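PDB 3KXP: 2-(acetamidomethylene)succinate hydrolase from Mesorhizobium loti, which catalyses the last step of vitamin B6 breakdown, hydrolysing (E)-2-(acetamidomethylene)succinate to succinic semialdehyde, acetate, ammonia and carbon dioxide. Local coordinates for residues G126-L131 with P156-S161; V100-H105 with A145-T150; V183-Q188 with E197-G202. All coordinates share one frame; numbering follows the deposited sequence.

Interaction 1: residues G126-L131 with P156-S161; sequences GLIRTL and PDLVRS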
loop_
_atom_site.group_PDB
_atom_site.type_symbol
_atom_site.label_atom_id
_atom_site.label_comp_id
_atom_site.label_asym_id
_atom_site.label_seq_id
_atom_site.Cartn_x
_atom_site.Cartn_y
_atom_site.Cartn_z
ATOM N N GLY A 126 22.970 9.040 -9.835
ATOM C CA GLY A 126 24.320 9.465 -9.528
ATOM C C GLY A 126 24.566 9.541 -8.034
ATOM O O GLY A 126 25.585 9.069 -7.542
ATOM N N LEU A 127 23.617 10.120 -7.308
ATOM C CA LEU A 127 23.730 10.282 -5.864
ATOM C C LEU A 127 23.680 8.941 -5.123
ATOM O O LEU A 127 24.404 8.729 -4.146
ATOM C CB LEU A 127 22.621 11.226 -5.383
ATOM C CG LEU A 127 22.588 11.744 -3.945
ATOM C CD1 LEU A 127 22.067 10.659 -3.051
ATOM C CD2 LEU A 127 23.964 12.213 -3.504
ATOM N N ILE A 128 22.833 8.029 -5.580
ATOM C CA ILE A 128 22.760 6.733 -4.933
ATOM C C ILE A 128 24.095 6.012 -5.138
ATOM O O ILE A 128 24.636 5.425 -4.202
ATOM C CB ILE A 128 21.589 5.897 -5.498
ATOM C CG1 ILE A 128 20.263 6.592 -5.169
ATOM C CG2 ILE A 128 21.595 4.495 -4.882
ATOM C CD1 ILE A 128 19.069 5.992 -5.853
ATOM N N ARG A 129 24.631 6.072 -6.353
ATOM C CA ARG A 129 25.918 5.438 -6.651
ATOM C C ARG A 129 27.043 6.065 -5.830
ATOM O O ARG A 129 27.859 5.357 -5.243
ATOM C CB ARG A 129 26.262 5.584 -8.134
ATOM C CG ARG A 129 25.530 4.627 -9.038
ATOM C CD ARG A 129 25.507 5.164 -10.450
ATOM N NE ARG A 129 24.791 4.283 -11.364
ATOM C CZ ARG A 129 24.360 4.654 -12.563
ATOM N NH1 ARG A 129 24.570 5.894 -12.983
ATOM N NH2 ARG A 129 23.731 3.784 -13.346
ATOM N N THR A 130 27.075 7.395 -5.791
ATOM C CA THR A 130 28.107 8.114 -5.055
ATOM C C THR A 130 28.054 7.841 -3.558
ATOM O O THR A 130 29.091 7.781 -2.899
ATOM C CB THR A 130 28.002 9.629 -5.296
ATOM O OG1 THR A 130 28.183 9.893 -6.692
ATOM C CG2 THR A 130 29.067 10.381 -4.504
ATOM N N LEU A 131 26.855 7.675 -3.017
ATOM C CA LEU A 131 26.725 7.405 -1.592
ATOM C C LEU A 131 27.117 5.965 -1.300
ATOM O O LEU A 131 27.500 5.632 -0.182
ATOM C CB LEU A 131 25.289 7.647 -1.128
ATOM C CG LEU A 131 24.775 9.087 -1.163
ATOM C CD1 LEU A 131 23.342 9.109 -0.642
ATOM C CD2 LEU A 131 25.676 9.982 -0.312
ATOM N N PRO A 156 16.045 0.412 -11.813
ATOM C CA PRO A 156 15.458 -0.614 -10.948
ATOM C C PRO A 156 16.350 -1.042 -9.790
ATOM O O PRO A 156 15.922 -1.056 -8.635
ATOM C CB PRO A 156 15.210 -1.768 -11.916
ATOM C CG PRO A 156 14.859 -1.062 -13.166
ATOM C CD PRO A 156 15.878 0.047 -13.232
ATOM N N ASP A 157 17.590 -1.390 -10.113
ATOM C CA ASP A 157 18.556 -1.858 -9.126
ATOM C C ASP A 157 18.977 -0.846 -8.057
ATOM O O ASP A 157 19.300 -1.224 -6.931
ATOM C CB ASP A 157 19.798 -2.391 -9.853
ATOM C CG ASP A 157 19.486 -3.595 -10.749
ATOM O OD1 ASP A 157 20.376 -4.014 -11.520
ATOM O OD2 ASP A 157 18.357 -4.132 -10.681
ATOM N N LEU A 158 18.967 0.435 -8.397
ATOM C CA LEU A 158 19.373 1.457 -7.443
ATOM C C LEU A 158 18.291 1.837 -6.427
ATOM O O LEU A 158 18.588 2.418 -5.381
ATOM C CB LEU A 158 19.835 2.708 -8.200
ATOM C CG LEU A 158 21.012 2.482 -9.151
ATOM C CD1 LEU A 158 21.353 3.775 -9.891
ATOM C CD2 LEU A 158 22.211 1.980 -8.348
ATOM N N VAL A 159 17.039 1.509 -6.726
ATOM C CA VAL A 159 15.956 1.872 -5.827
ATOM C C VAL A 159 15.080 0.720 -5.359
ATOM O O VAL A 159 14.573 -0.084 -6.147
ATOM C CB VAL A 159 15.090 3.006 -6.451
ATOM C CG1 VAL A 159 15.118 2.903 -7.952
ATOM C CG2 VAL A 159 13.661 2.948 -5.927
ATOM N N ARG A 160 14.920 0.667 -4.045
ATOM C CA ARG A 160 14.139 -0.352 -3.363
ATOM C C ARG A 160 12.631 -0.123 -3.490
ATOM O O ARG A 160 11.876 -1.047 -3.793
ATOM C CB ARG A 160 14.553 -0.366 -1.890
ATOM C CG ARG A 160 13.678 -1.190 -0.973
ATOM C CD ARG A 160 14.242 -1.160 0.445
ATOM N NE ARG A 160 13.197 -1.368 1.443
ATOM C CZ ARG A 160 13.409 -1.457 2.752
ATOM N NH1 ARG A 160 14.640 -1.361 3.241
ATOM N NH2 ARG A 160 12.381 -1.640 3.570
ATOM N N SER A 161 12.203 1.114 -3.264
ATOM C CA SER A 161 10.793 1.458 -3.327
ATOM C C SER A 161 10.601 2.965 -3.332
ATOM O O SER A 161 11.495 3.722 -2.944
ATOM C CB SER A 161 10.059 0.860 -2.130
ATOM O OG SER A 161 10.687 1.247 -0.924
#

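Interaction 2: residues V100-H105 with A145-T150; sequences VDQRGH and ARNSVT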
loop_
_atom_site.group_PDB
_atom_site.type_symbol
_atom_site.label_atom_id
_atom_site.label_comp_id
_atom_site.label_asym_id
_atom_site.label_seq_id
_atom_site.Cartn_x
_atom_site.Cartn_y
_atom_site.Cartn_z
ATOM N N VAL A 100 17.584 15.761 -0.059
ATOM C CA VAL A 100 18.407 16.349 -1.110
ATOM C C VAL A 100 17.880 17.638 -1.712
ATOM O O VAL A 100 16.725 17.713 -2.138
ATOM C CB VAL A 100 18.588 15.356 -2.294
ATOM C CG1 VAL A 100 19.508 15.944 -3.337
ATOM C CG2 VAL A 100 19.110 14.022 -1.787
ATOM N N ASP A 101 18.729 18.658 -1.748
ATOM C CA ASP A 101 18.348 19.906 -2.387
ATOM C C ASP A 101 18.553 19.530 -3.841
ATOM O O ASP A 101 19.660 19.175 -4.239
ATOM C CB ASP A 101 19.298 21.039 -1.992
ATOM C CG ASP A 101 18.933 21.660 -0.662
ATOM O OD1 ASP A 101 19.712 22.495 -0.154
ATOM O OD2 ASP A 101 17.852 21.318 -0.132
ATOM N N GLN A 102 17.499 19.567 -4.640
ATOM C CA GLN A 102 17.679 19.179 -6.024
ATOM C C GLN A 102 18.208 20.328 -6.879
ATOM O O GLN A 102 18.152 21.490 -6.475
ATOM C CB GLN A 102 16.371 18.610 -6.560
ATOM C CG GLN A 102 15.933 17.402 -5.744
ATOM C CD GLN A 102 14.527 16.963 -6.051
ATOM O OE1 GLN A 102 14.301 16.092 -6.897
ATOM N NE2 GLN A 102 13.562 17.575 -5.373
ATOM N N ARG A 103 18.747 19.988 -8.045
ATOM C CA ARG A 103 19.305 20.987 -8.938
ATOM C C ARG A 103 18.386 22.189 -9.105
ATOM O O ARG A 103 17.170 22.049 -9.251
ATOM C CB ARG A 103 19.603 20.375 -10.306
ATOM C CG ARG A 103 18.374 19.957 -11.094
ATOM C CD ARG A 103 18.775 19.655 -12.520
ATOM N NE ARG A 103 19.842 18.658 -12.557
ATOM C CZ ARG A 103 20.735 18.553 -13.533
ATOM N NH1 ARG A 103 21.670 17.613 -13.481
ATOM N NH2 ARG A 103 20.704 19.397 -14.548
ATOM N N GLY A 104 18.989 23.374 -9.077
ATOM C CA GLY A 104 18.241 24.608 -9.223
ATOM C C GLY A 104 17.672 25.100 -7.904
ATOM O O GLY A 104 17.158 26.218 -7.825
ATOM N N HIS A 105 17.787 24.282 -6.858
ATOM C CA HIS A 105 17.232 24.633 -5.552
ATOM C C HIS A 105 18.252 24.680 -4.416
ATOM O O HIS A 105 19.402 24.274 -4.570
ATOM C CB HIS A 105 16.141 23.630 -5.151
ATOM C CG HIS A 105 15.057 23.450 -6.171
ATOM N ND1 HIS A 105 15.275 22.857 -7.398
ATOM C CD2 HIS A 105 13.733 23.736 -6.122
ATOM C CE1 HIS A 105 14.133 22.782 -8.057
ATOM N NE2 HIS A 105 13.182 23.307 -7.306
ATOM N N ALA A 145 8.433 13.565 -6.222
ATOM C CA ALA A 145 7.710 12.324 -6.506
ATOM C C ALA A 145 7.853 11.955 -7.982
ATOM O O ALA A 145 8.154 10.812 -8.319
ATOM C CB ALA A 145 6.226 12.470 -6.138
ATOM N N ARG A 146 7.632 12.924 -8.859
ATOM C CA ARG A 146 7.766 12.683 -10.289
ATOM C C ARG A 146 9.191 12.199 -10.590
ATOM O O ARG A 146 9.389 11.252 -11.344
ATOM C CB ARG A 146 7.455 13.966 -11.062
ATOM C CG ARG A 146 7.674 13.852 -12.555
ATOM C CD ARG A 146 9.093 14.248 -12.925
ATOM N NE ARG A 146 9.032 15.224 -13.995
ATOM C CZ ARG A 146 9.865 16.244 -14.141
ATOM N NH1 ARG A 146 10.855 16.440 -13.281
ATOM N NH2 ARG A 146 9.681 17.085 -15.147
ATOM N N ASN A 147 10.177 12.843 -9.974
ATOM C CA ASN A 147 11.562 12.468 -10.180
ATOM C C ASN A 147 11.858 11.060 -9.685
ATOM O O ASN A 147 12.507 10.282 -10.386
ATOM C CB ASN A 147 12.503 13.464 -9.487
ATOM C CG ASN A 147 12.453 14.844 -10.121
ATOM O OD1 ASN A 147 12.005 14.993 -11.257
ATOM N ND2 ASN A 147 12.925 15.859 -9.395
ATOM N N SER A 148 11.381 10.726 -8.488
ATOM C CA SER A 148 11.633 9.404 -7.930
ATOM C C SER A 148 11.052 8.260 -8.758
ATOM O O SER A 148 11.724 7.256 -8.980
ATOM C CB SER A 148 11.107 9.318 -6.502
ATOM O OG SER A 148 11.854 10.155 -5.646
ATOM N N VAL A 149 9.813 8.398 -9.216
ATOM C CA VAL A 149 9.203 7.337 -10.007
ATOM C C VAL A 149 9.936 7.178 -11.344
ATOM O O VAL A 149 10.097 6.058 -11.835
ATOM C CB VAL A 149 7.707 7.608 -10.245
ATOM C CG1 VAL A 149 7.097 6.493 -11.094
ATOM C CG2 VAL A 149 6.984 7.708 -8.900
ATOM N N THR A 150 10.386 8.292 -11.925
ATOM C CA THR A 150 11.128 8.238 -13.186
ATOM C C THR A 150 12.450 7.501 -12.933
ATOM O O THR A 150 12.860 6.647 -13.714
ATOM C CB THR A 150 11.434 9.653 -13.726
ATOM O OG1 THR A 150 10.205 10.349 -13.966
ATOM C CG2 THR A 150 12.217 9.574 -15.036
#

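Interaction 3: residues V183-Q188 with E197-G202; sequences VNAGSQ and EAYLAG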
loop_
_atom_site.group_PDB
_atom_site.type_symbol
_atom_site.label_atom_id
_atom_site.label_comp_id
_atom_site.label_asym_id
_atom_site.label_seq_id
_atom_site.Cartn_x
_atom_site.Cartn_y
_atom_site.Cartn_z
ATOM N N VAL A 183 4.787 29.942 -9.933
ATOM C CA VAL A 183 6.043 29.289 -9.579
ATOM C C VAL A 183 7.145 30.248 -9.123
ATOM O O VAL A 183 7.926 29.912 -8.243
ATOM C CB VAL A 183 6.560 28.431 -10.749
ATOM C CG1 VAL A 183 6.962 29.317 -11.905
ATOM C CG2 VAL A 183 7.714 27.571 -10.287
ATOM N N ASN A 184 7.199 31.438 -9.717
ATOM C CA ASN A 184 8.208 32.433 -9.355
ATOM C C ASN A 184 7.621 33.642 -8.645
ATOM O O ASN A 184 8.213 34.721 -8.644
ATOM C CB ASN A 184 8.971 32.889 -10.600
ATOM C CG ASN A 184 10.188 32.024 -10.887
ATOM O OD1 ASN A 184 10.574 31.846 -12.039
ATOM N ND2 ASN A 184 10.804 31.493 -9.832
ATOM N N ALA A 185 6.453 33.452 -8.046
ATOM C CA ALA A 185 5.781 34.515 -7.319
ATOM C C ALA A 185 6.633 34.864 -6.110
ATOM O O ALA A 185 6.467 35.918 -5.490
ATOM C CB ALA A 185 4.410 34.044 -6.875
ATOM N N GLY A 186 7.551 33.958 -5.783
ATOM C CA GLY A 186 8.426 34.163 -4.646
ATOM C C GLY A 186 9.729 34.845 -5.011
ATOM O O GLY A 186 10.476 35.265 -4.127
ATOM N N SER A 187 10.011 34.961 -6.307
ATOM C CA SER A 187 11.241 35.604 -6.750
ATOM C C SER A 187 11.132 37.114 -6.576
ATOM O O SER A 187 10.821 37.836 -7.522
ATOM C CB SER A 187 11.523 35.266 -8.212
ATOM O OG SER A 187 12.785 35.778 -8.602
ATOM N N GLN A 188 11.384 37.577 -5.356
ATOM C CA GLN A 188 11.308 38.998 -5.020
ATOM C C GLN A 188 12.209 39.275 -3.814
ATOM O O GLN A 188 12.709 38.348 -3.175
ATOM C CB GLN A 188 9.866 39.376 -4.666
ATOM C CG GLN A 188 9.322 38.593 -3.471
ATOM C CD GLN A 188 7.867 38.901 -3.152
ATOM O OE1 GLN A 188 7.539 39.967 -2.621
ATOM N NE2 GLN A 188 6.983 37.963 -3.480
ATOM N N GLU A 197 7.546 34.931 5.830
ATOM C CA GLU A 197 6.504 34.089 6.401
ATOM C C GLU A 197 5.118 34.580 5.996
ATOM O O GLU A 197 4.240 33.775 5.682
ATOM C CB GLU A 197 6.623 34.065 7.915
ATOM C CG GLU A 197 7.901 33.433 8.394
ATOM C CD GLU A 197 8.070 33.570 9.882
ATOM O OE1 GLU A 197 8.146 34.719 10.368
ATOM O OE2 GLU A 197 8.120 32.531 10.569
ATOM N N ALA A 198 4.923 35.897 6.008
ATOM C CA ALA A 198 3.641 36.465 5.605
ATOM C C ALA A 198 3.372 36.005 4.179
ATOM O O ALA A 198 2.287 35.517 3.865
ATOM C CB ALA A 198 3.689 37.978 5.657
ATOM N N TYR A 199 4.370 36.158 3.317
ATOM C CA TYR A 199 4.240 35.745 1.932
ATOM C C TYR A 199 3.899 34.256 1.822
ATOM O O TYR A 199 2.967 33.873 1.118
ATOM C CB TYR A 199 5.535 36.007 1.162
ATOM C CG TYR A 199 5.582 35.242 -0.140
ATOM C CD1 TYR A 199 4.693 35.536 -1.177
ATOM C CD2 TYR A 199 6.455 34.167 -0.304
ATOM C CE1 TYR A 199 4.671 34.771 -2.346
ATOM C CE2 TYR A 199 6.439 33.397 -1.462
ATOM C CZ TYR A 199 5.548 33.700 -2.476
ATOM O OH TYR A 199 5.520 32.917 -3.606
ATOM N N LEU A 200 4.666 33.422 2.517
ATOM C CA LEU A 200 4.446 31.986 2.472
ATOM C C LEU A 200 3.088 31.584 3.038
ATOM O O LEU A 200 2.342 30.868 2.387
ATOM C CB LEU A 200 5.590 31.256 3.197
ATOM C CG LEU A 200 6.968 31.362 2.513
ATOM C CD1 LEU A 200 8.056 30.847 3.443
ATOM C CD2 LEU A 200 6.968 30.582 1.197
ATOM N N ALA A 201 2.759 32.050 4.236
ATOM C CA ALA A 201 1.469 31.721 4.842
ATOM C C ALA A 201 0.331 32.031 3.866
ATOM O O ALA A 201 -0.659 31.301 3.803
ATOM C CB ALA A 201 1.275 32.511 6.135
ATOM N N GLY A 202 0.487 33.113 3.104
ATOM C CA GLY A 202 -0.526 33.508 2.144
ATOM C C GLY A 202 -0.565 32.639 0.898
ATOM O O GLY A 202 -1.636 32.410 0.332
#

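Interaction 1: residues G126-L131 with P156-S161
Leu-158 lies against two consecutive residues of helix 117-131, its CB meeting Ile-128 and its CD1 lying over one face of the Arg-129 guanidinium. The division of labour is instructive, because a single leucine serves an apolar partner at its root and a charged one at its tip. At the root, the end of Ile-128 does the touching: CD1 of Ile-128 is 4.1 Å from CB of Leu-158, and it lies 3.6 Å from the carbonyl O of Leu-158. The CG2 branch of Ile-128 is also near that carbonyl, 3.7 Å from Leu-158 O, so both methyl groups of the isoleucine rest against the same side of it. The first torsion (chi1 -64°) sets CG2 anti to the backbone N and CG1 beside that N, and the extended second torsion carries CD1 out to the carbonyl. At the other end, Leu-158 CD1 approaches Arg-129 NE to 3.8 Å, and the two side chains cross at about a right angle. Arg-129 is extended from CG to NE, which carries its flat group along the helix surface to the leucine methyl; the contact is dispersive, with the polar edge of the guanidinium not engaged by Leu-158.

Behind the contact, Ile-128 also packs on Leu-72 of strand 70-74, and Arg-129 touches Tyr-155. Lys-256 NZ bonds to the carbonyl oxygens of Pro-156 and Val-159, on both sides of Leu-158 in the chain, while backbone bonds from Leu-158 and Arg-160 to Ala-136 bring the chain into the sheet beside strand 136-141. The contact thus joins the last turns of one helix to the connection between helix 143-154 and strand 159-165, the kind of packing between successive beta-alpha-beta units that builds the helical layer of an alpha/beta hydrolase fold.

Interaction 2: residues V100-H105 with A145-T150
Gln-102 and Asn-147 meet through one buried amide-to-amide hydrogen bond, Asn-147 ND2 donating an N-H to Gln-102 OE1 at 2.9 Å with an N-H...O angle of 155°. The acceptor lies in the plane of the asparagine amide, but the donor stands above the glutamine carbonyl plane, and the two amides are turned 83° against each other. The extended glutamine and the asparagine reach toward each other from opposite directions. One step out, Arg-146 NH1 donates to Asn-147 OD1 at 2.7 Å, in the carbonyl plane, which fixes which way round the asparagine amide sits and may polarise its N-H toward the glutamine. On the other side, Gln-102 N is bonded to His-75 NE2, and Gln-102 opens a type II turn closed by His-105 N to Gln-102 O. His-105 ND1 braces this turn with a bond to Arg-103 O at 2.8 Å. The amide pair therefore links the loop after strand 96-100 to helix 143-154, which starts just after Ser-142, the probable nucleophile. Tyr-120 of helix 117-131 touches Asn-147, Phe-74 of strand 70-74 touches Gln-102, and Ser-148 and Val-149 pack onto strand 159-165.

Interaction 3: residues V183-Q188 with E197-G202
Tyr-199 OH comes within 3.2 Å of Gly-186 N, yet the angle is too poor for a hydrogen bond: the hydroxyl meets the loop by packing alone. The phenol tip presses on the glycine, with Gly-186 CA 3.3 Å from Tyr-199 OH, and a side chain at this glycine would run close against that oxygen. Ala-185 CB adds a contact of 3.6 Å to Tyr-199 OH. Over one ring face stands Gln-188, its NE2 4.0 Å above the plane and offset toward the rim, the amide inclined 57° to the ring. That NE2 donates to Ala-185 O at 2.9 Å, in the carbonyl plane, though the bond is bent (132°). The tyrosine reaches the loop because CG swings anti to its own backbone N (chi1 163°), pointing the ring away from its helix. A serine in place of Tyr-199 would probably leave the Gln-188 amide without its ring support and open a gap beside Gly-186. The contact lies between strands 159-165 and 258-263, where alpha/beta hydrolases commonly carry their cap. The type I turn from Asn-184 to Ser-187 follows helix 173-182, and Tyr-199 projects from helix 193-203, meeting the Phe-190 ring as well. Leu-200 packs on helix 209-218, while Val-183 touches helix 233-242.

How the interactions relate
All three interactions belong to one alpha/beta hydrolase fold, but at different levels of it. Interactions 1 and 2 interleave along the chain, have centres 13 Å apart, and share the unit in which helix 143-154 leads into strand 159-165: interaction 2 uses the helix, interaction 1 the entry to the strand. Both pack against the central sheet, interaction 1 toward the periphery and interaction 2 deep inside, near the start of helix 143-154, just after the probable nucleophile Ser-142. Interaction 3 comes later, among the helices between strands 159-165 and 258-263, in the likely cap region. It is 21 Å from interaction 2 and 34 Å from interaction 1, centre to centre, across the chain's centre from the latter.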